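Long-range contact in transcription factor TAU 138 KDA subunit (Saccharomyces cerevisiae, PDB 5AIM), which forms part of TFIIIC, which binds intragenic promoter elements of tRNA and 5S RNA genes and assembles the initiation complex that recruits RNA polymerase III: residues Q13-M22 and F35-M43. Sequence-based numbering, arbitrary orientation.
Sequences QRQRAILKVM and FYESVSKYM
Helix segments 13-22 and 35-43 cross at 113°, their axes 9.4 Å apart, and Ile-18 and Val-39 have the nearest CA atoms. The pair belongs to the helical core of the central extended winged-helix domain, and it illustrates how two helices can be joined without any hydrogen bond between them, by apolar and Met-aromatic packing. Val-21 is a knob, set into a hole formed by Phe-35, Ser-38, Val-39 and Tyr-42. With CG1 opposite the backbone N (chi1 168°), its two methyls part company: CG1 lies 3.9 Å from Phe-35 CE1, whereas CG2 reaches Tyr-42 CB at 3.6 Å. Further along, the CB of Ala-17 meets Tyr-42 CD2 at 3.7 Å and Met-43 CG at 3.6 Å. The tyrosine ring then runs on toward Lys-20, where the aliphatic CG of the lysine touches CE1 and the hydroxyl end crosswise. Met-43 turns at chi3 (74°), which brings CE against the CG atoms of both Gln-13 and Arg-14, 3.9 Å from each. Cutting Met-43 back to an alanine here is likely to leave those two CG atoms without this contact and to open a gap beside Ala-17 CB, which would keep its Tyr-42 neighbour. The guanidinium of Arg-14 leads off to a salt bridge with Asp-57 of helix 52-63, tying in the third helix. At the other end, the ring of Phe-35 reaches helix 13-22 and also touches Ile-80 and Ala-29 of the sheet; Val-39 CG2, one turn on in the same helix, rests over one ring face near the rim, while Ile-18 CG2 approaches the edge close to the ring plane. A Met-aromatic contact completes the packing there, with Met-22 SD set obliquely to the ring, 3.5 Å from Phe-35 CE1.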
ATOM      1  N   GLN A  13     -12.702  -1.944  -4.733  1.00 18.72           N
ATOM      2  CA  GLN A  13     -12.661  -2.797  -3.544  1.00 19.75           C
ATOM      3  C   GLN A  13     -11.219  -2.985  -3.048  1.00 21.10           C
ATOM      4  O   GLN A  13     -10.921  -2.871  -1.836  1.00 19.62           O
ATOM      5  CB  GLN A  13     -13.310  -4.152  -3.844  1.00 21.39           C
ATOM      6  CG  GLN A  13     -13.417  -5.068  -2.628  1.00 28.86           C
ATOM      7  CD  GLN A  13     -13.939  -6.448  -2.975  1.00 44.99           C
ATOM      8  OE1 GLN A  13     -13.913  -6.862  -4.133  1.00 38.56           O
ATOM      9  NE2 GLN A  13     -14.414  -7.171  -1.966  1.00 52.06           N
ATOM     10  N   ARG A  14     -10.319  -3.273  -3.985  1.00 18.23           N
ATOM     11  CA  ARG A  14      -8.910  -3.428  -3.618  1.00 18.46           C
ATOM     12  C   ARG A  14      -8.305  -2.137  -3.049  1.00 16.92           C
ATOM     13  O   ARG A  14      -7.537  -2.173  -2.070  1.00 18.98           O
ATOM     14  CB  ARG A  14      -8.085  -3.954  -4.799  1.00 21.15           C
ATOM     15  CG  ARG A  14      -8.428  -5.392  -5.160  1.00 23.78           C
ATOM     16  CD  ARG A  14      -7.519  -5.958  -6.237  1.00 24.28           C
ATOM     17  NE  ARG A  14      -7.586  -5.201  -7.490  1.00 26.43           N
ATOM     18  CZ  ARG A  14      -8.310  -5.531  -8.554  1.00 29.29           C
ATOM     19  NH1 ARG A  14      -9.081  -6.614  -8.561  1.00 30.30           N
ATOM     20  NH2 ARG A  14      -8.263  -4.753  -9.631  1.00 26.21           N
ATOM     21  N   GLN A  15      -8.644  -0.993  -3.643  1.00 17.62           N
ATOM     22  CA  GLN A  15      -8.223   0.285  -3.061  1.00 16.82           C
ATOM     23  C   GLN A  15      -8.757   0.510  -1.631  1.00 18.64           C
ATOM     24  O   GLN A  15      -8.018   0.967  -0.736  1.00 19.67           O
ATOM     25  CB  GLN A  15      -8.595   1.447  -3.991  1.00 16.76           C
ATOM     26  CG  GLN A  15      -7.838   1.433  -5.312  1.00 17.15           C
ATOM     27  CD  GLN A  15      -8.180   2.612  -6.172  1.00 17.48           C
ATOM     28  OE1 GLN A  15      -7.921   3.749  -5.802  1.00 19.15           O
ATOM     29  NE2 GLN A  15      -8.768   2.352  -7.336  1.00 20.00           N
ATOM     30  N   ARG A  16     -10.028   0.192  -1.397  1.00 17.37           N
ATOM     31  CA  ARG A  16     -10.550   0.283  -0.033  1.00 17.60           C
ATOM     32  C   ARG A  16      -9.764  -0.608   0.923  1.00 19.31           C
ATOM     33  O   ARG A  16      -9.486  -0.211   2.077  1.00 20.02           O
ATOM     34  CB  ARG A  16     -12.036  -0.083   0.022  1.00 18.69           C
ATOM     35  CG  ARG A  16     -12.966   0.937  -0.631  1.00 18.81           C
ATOM     36  CD  ARG A  16     -14.421   0.707  -0.212  1.00 23.32           C
ATOM     37  NE  ARG A  16     -14.864  -0.672  -0.426  1.00 24.16           N
ATOM     38  CZ  ARG A  16     -15.329  -1.162  -1.574  1.00 25.76           C
ATOM     39  NH1 ARG A  16     -15.425  -0.399  -2.659  1.00 23.46           N
ATOM     40  NH2 ARG A  16     -15.694  -2.436  -1.635  1.00 27.45           N
ATOM     41  N   ALA A  17      -9.443  -1.820   0.465  1.00 17.64           N
ATOM     42  CA  ALA A  17      -8.659  -2.750   1.292  1.00 17.36           C
ATOM     43  C   ALA A  17      -7.273  -2.189   1.611  1.00 18.11           C
ATOM     44  O   ALA A  17      -6.820  -2.224   2.762  1.00 18.77           O
ATOM     45  CB  ALA A  17      -8.530  -4.095   0.606  1.00 19.72           C
ATOM     46  N   ILE A  18      -6.586  -1.692   0.591  1.00 17.38           N
ATOM     47  CA  ILE A  18      -5.267  -1.091   0.795  1.00 16.78           C
ATOM     48  C   ILE A  18      -5.354   0.030   1.827  1.00 18.15           C
ATOM     49  O   ILE A  18      -4.532   0.114   2.752  1.00 18.54           O
ATOM     50  CB  ILE A  18      -4.714  -0.551  -0.537  1.00 17.05           C
ATOM     51  CG1 ILE A  18      -4.365  -1.718  -1.459  1.00 17.97           C
ATOM     52  CG2 ILE A  18      -3.477   0.307  -0.326  1.00 18.05           C
ATOM     53  CD1 ILE A  18      -4.255  -1.329  -2.923  1.00 20.21           C
ATOM     54  N   LEU A  19      -6.352   0.890   1.677  1.00 18.08           N
ATOM     55  CA  LEU A  19      -6.529   1.982   2.628  1.00 15.64           C
ATOM     56  C   LEU A  19      -6.778   1.502   4.071  1.00 18.76           C
ATOM     57  O   LEU A  19      -6.152   2.000   5.037  1.00 19.80           O
ATOM     58  CB  LEU A  19      -7.678   2.874   2.159  1.00 20.75           C
ATOM     59  CG  LEU A  19      -7.826   4.223   2.847  1.00 21.43           C
ATOM     60  CD1 LEU A  19      -6.628   5.103   2.567  1.00 23.85           C
ATOM     61  CD2 LEU A  19      -9.090   4.903   2.365  1.00 23.51           C
ATOM     62  N   LYS A  20      -7.698   0.549   4.229  1.00 17.86           N
ATOM     63  CA  LYS A  20      -7.994   0.020   5.568  1.00 19.01           C
ATOM     64  C   LYS A  20      -6.773  -0.655   6.209  1.00 17.97           C
ATOM     65  O   LYS A  20      -6.484  -0.469   7.404  1.00 19.09           O
ATOM     66  CB  LYS A  20      -9.186  -0.948   5.527  1.00 20.83           C
ATOM     67  CG  LYS A  20      -9.498  -1.660   6.847  1.00 24.48           C
ATOM     68  CD  LYS A  20      -9.819  -0.702   7.981  1.00 46.03           C
ATOM     69  CE  LYS A  20     -11.247  -0.199   7.905  1.00 44.78           C
ATOM     70  NZ  LYS A  20     -11.490   0.861   8.923  1.00 77.07           N
ATOM     71  N   VAL A  21      -6.056  -1.440   5.409  1.00 18.01           N
ATOM     72  CA  VAL A  21      -4.849  -2.095   5.898  1.00 17.41           C
ATOM     73  C   VAL A  21      -3.806  -1.055   6.294  1.00 17.91           C
ATOM     74  O   VAL A  21      -3.193  -1.170   7.357  1.00 18.02           O
ATOM     75  CB  VAL A  21      -4.294  -3.083   4.859  1.00 18.50           C
ATOM     76  CG1 VAL A  21      -2.903  -3.556   5.228  1.00 20.48           C
ATOM     77  CG2 VAL A  21      -5.238  -4.262   4.717  1.00 20.34           C
ATOM     78  N   MET A  22      -3.622  -0.036   5.458  1.00 17.32           N
ATOM     79  CA  MET A  22      -2.665   1.008   5.802  1.00 17.68           C
ATOM     80  C   MET A  22      -3.024   1.685   7.115  1.00 18.12           C
ATOM     81  O   MET A  22      -2.139   1.919   7.948  1.00 19.13           O
ATOM     82  CB  MET A  22      -2.542   2.035   4.678  1.00 17.51           C
ATOM     83  CG  MET A  22      -1.736   1.525   3.490  1.00 21.60           C
ATOM     84  SD  MET A  22       0.006   1.218   3.871  1.00 19.93           S
ATOM     85  CE  MET A  22       0.586   2.889   4.177  1.00 21.24           C
ATOM     86  N   PHE A  35       3.409  -6.670   3.091  1.00 17.61           N
ATOM     87  CA  PHE A  35       2.283  -5.772   2.876  1.00 16.47           C
ATOM     88  C   PHE A  35       1.209  -6.424   2.008  1.00 17.92           C
ATOM     89  O   PHE A  35       0.002  -6.410   2.347  1.00 17.68           O
ATOM     90  CB  PHE A  35       2.717  -4.444   2.254  1.00 18.84           C
ATOM     91  CG  PHE A  35       1.560  -3.529   1.982  1.00 18.50           C
ATOM     92  CD1 PHE A  35       0.915  -2.904   3.033  1.00 21.18           C
ATOM     93  CD2 PHE A  35       1.093  -3.325   0.696  1.00 27.93           C
ATOM     94  CE1 PHE A  35      -0.166  -2.084   2.814  1.00 25.54           C
ATOM     95  CE2 PHE A  35      -0.001  -2.501   0.475  1.00 22.15           C
ATOM     96  CZ  PHE A  35      -0.613  -1.878   1.537  1.00 22.69           C
ATOM     97  N   TYR A  36       1.620  -6.987   0.878  1.00 18.16           N
ATOM     98  CA  TYR A  36       0.663  -7.633  -0.009  1.00 17.82           C
ATOM     99  C   TYR A  36      -0.057  -8.785   0.683  1.00 18.94           C
ATOM    100  O   TYR A  36      -1.262  -8.994   0.484  1.00 21.15           O
ATOM    101  CB  TYR A  36       1.349  -8.101  -1.292  1.00 21.97           C
ATOM    102  CG  TYR A  36       1.775  -6.963  -2.186  1.00 22.66           C
ATOM    103  CD1 TYR A  36       0.832  -6.244  -2.908  1.00 33.66           C
ATOM    104  CD2 TYR A  36       3.112  -6.612  -2.327  1.00 20.98           C
ATOM    105  CE1 TYR A  36       1.206  -5.204  -3.734  1.00 28.69           C
ATOM    106  CE2 TYR A  36       3.496  -5.573  -3.153  1.00 25.63           C
ATOM    107  CZ  TYR A  36       2.536  -4.874  -3.851  1.00 31.07           C
ATOM    108  OH  TYR A  36       2.904  -3.841  -4.677  1.00 32.27           O
ATOM    109  N   GLU A  37       0.671  -9.521   1.515  0.54 20.36           N
ATOM    110  CA  GLU A  37       0.074 -10.616   2.264  0.54 21.14           C
ATOM    111  C   GLU A  37      -0.980 -10.071   3.223  0.54 20.48           C
ATOM    112  O   GLU A  37      -2.063 -10.655   3.363  0.54 16.52           O
ATOM    113  CB  GLU A  37       1.142 -11.398   3.033  0.54 20.95           C
ATOM    114  CG  GLU A  37       0.627 -12.683   3.665  0.54 67.57           C
ATOM    115  CD  GLU A  37       0.125 -13.680   2.636  0.54 36.88           C
ATOM    116  OE1 GLU A  37       0.746 -13.788   1.557  0.54 44.22           O
ATOM    117  OE2 GLU A  37      -0.895 -14.350   2.902  0.54 37.85           O
ATOM    118  N   SER A  38      -0.672  -8.966   3.896  1.00 17.72           N
ATOM    119  CA  SER A  38      -1.673  -8.320   4.755  1.00 17.15           C
ATOM    120  C   SER A  38      -2.932  -7.919   3.974  1.00 16.90           C
ATOM    121  O   SER A  38      -4.062  -8.164   4.443  1.00 18.16           O
ATOM    122  CB  SER A  38      -1.118  -7.098   5.485  1.00 18.89           C
ATOM    123  OG  SER A  38      -0.158  -7.468   6.459  1.00 20.12           O
ATOM    124  N   VAL A  39      -2.766  -7.303   2.806  1.00 17.26           N
ATOM    125  CA  VAL A  39      -3.942  -6.967   1.992  1.00 18.11           C
ATOM    126  C   VAL A  39      -4.729  -8.224   1.611  1.00 19.14           C
ATOM    127  O   VAL A  39      -5.967  -8.249   1.701  1.00 19.56           O
ATOM    128  CB  VAL A  39      -3.572  -6.160   0.730  1.00 18.66           C
ATOM    129  CG1 VAL A  39      -4.803  -5.926  -0.158  1.00 20.13           C
ATOM    130  CG2 VAL A  39      -2.955  -4.832   1.127  1.00 19.40           C
ATOM    131  N   SER A  40      -4.025  -9.274   1.197  1.00 18.59           N
ATOM    132  CA  SER A  40      -4.694 -10.523   0.830  0.50 21.62           C
ATOM    133  C   SER A  40      -5.479 -11.097   2.005  1.00 22.36           C
ATOM    134  O   SER A  40      -6.645 -11.490   1.852  1.00 24.66           O
ATOM    135  CB  SER A  40      -3.682 -11.550   0.320  0.50 24.99           C
ATOM    136  OG  SER A  40      -3.162 -11.166  -0.939  0.50 33.83           O
ATOM    137  N   LYS A  41      -4.865 -11.147   3.184  0.59 21.81           N
ATOM    138  CA  LYS A  41      -5.542 -11.685   4.360  0.59 21.60           C
ATOM    139  C   LYS A  41      -6.739 -10.832   4.775  0.59 18.76           C
ATOM    140  O   LYS A  41      -7.783 -11.367   5.143  0.59 25.63           O
ATOM    141  CB  LYS A  41      -4.559 -11.846   5.523  0.59 21.59           C
ATOM    142  CG  LYS A  41      -3.612 -13.026   5.351  0.59 23.24           C
ATOM    143  CD  LYS A  41      -2.313 -12.791   6.084  0.59 45.52           C
ATOM    144  CE  LYS A  41      -1.449 -14.040   6.151  0.59 54.99           C
ATOM    145  NZ  LYS A  41      -0.267 -13.834   7.036  0.59 34.90           N
ATOM    146  N   TYR A  42      -6.602  -9.512   4.705  1.00 20.29           N
ATOM    147  CA  TYR A  42      -7.739  -8.630   4.983  1.00 20.48           C
ATOM    148  C   TYR A  42      -8.945  -8.940   4.075  1.00 20.55           C
ATOM    149  O   TYR A  42     -10.091  -8.960   4.531  1.00 24.21           O
ATOM    150  CB  TYR A  42      -7.344  -7.156   4.839  1.00 20.16           C
ATOM    151  CG  TYR A  42      -8.550  -6.257   4.918  1.00 20.39           C
ATOM    152  CD1 TYR A  42      -9.088  -5.883   6.140  1.00 23.64           C
ATOM    153  CD2 TYR A  42      -9.177  -5.817   3.767  1.00 21.31           C
ATOM    154  CE1 TYR A  42     -10.221  -5.084   6.209  1.00 25.57           C
ATOM    155  CE2 TYR A  42     -10.296  -5.018   3.820  1.00 22.57           C
ATOM    156  CZ  TYR A  42     -10.818  -4.652   5.041  1.00 25.76           C
ATOM    157  OH  TYR A  42     -11.936  -3.853   5.088  1.00 32.91           O
ATOM    158  N   MET A  43      -8.671  -9.213   2.804  1.00 22.76           N
ATOM    159  CA  MET A  43      -9.735  -9.437   1.830  1.00 23.25           C
ATOM    160  C   MET A  43     -10.247 -10.871   1.846  1.00 24.84           C
ATOM    161  O   MET A  43     -11.202 -11.190   1.145  1.00 31.54           O
ATOM    162  CB  MET A  43      -9.249  -9.083   0.425  1.00 25.38           C
ATOM    163  CG  MET A  43      -8.882  -7.617   0.253  1.00 22.16           C
ATOM    164  SD  MET A  43      -8.536  -7.176  -1.459  1.00 27.51           S
ATOM    165  CE  MET A  43     -10.178  -7.174  -2.160  1.00 36.13           C
TER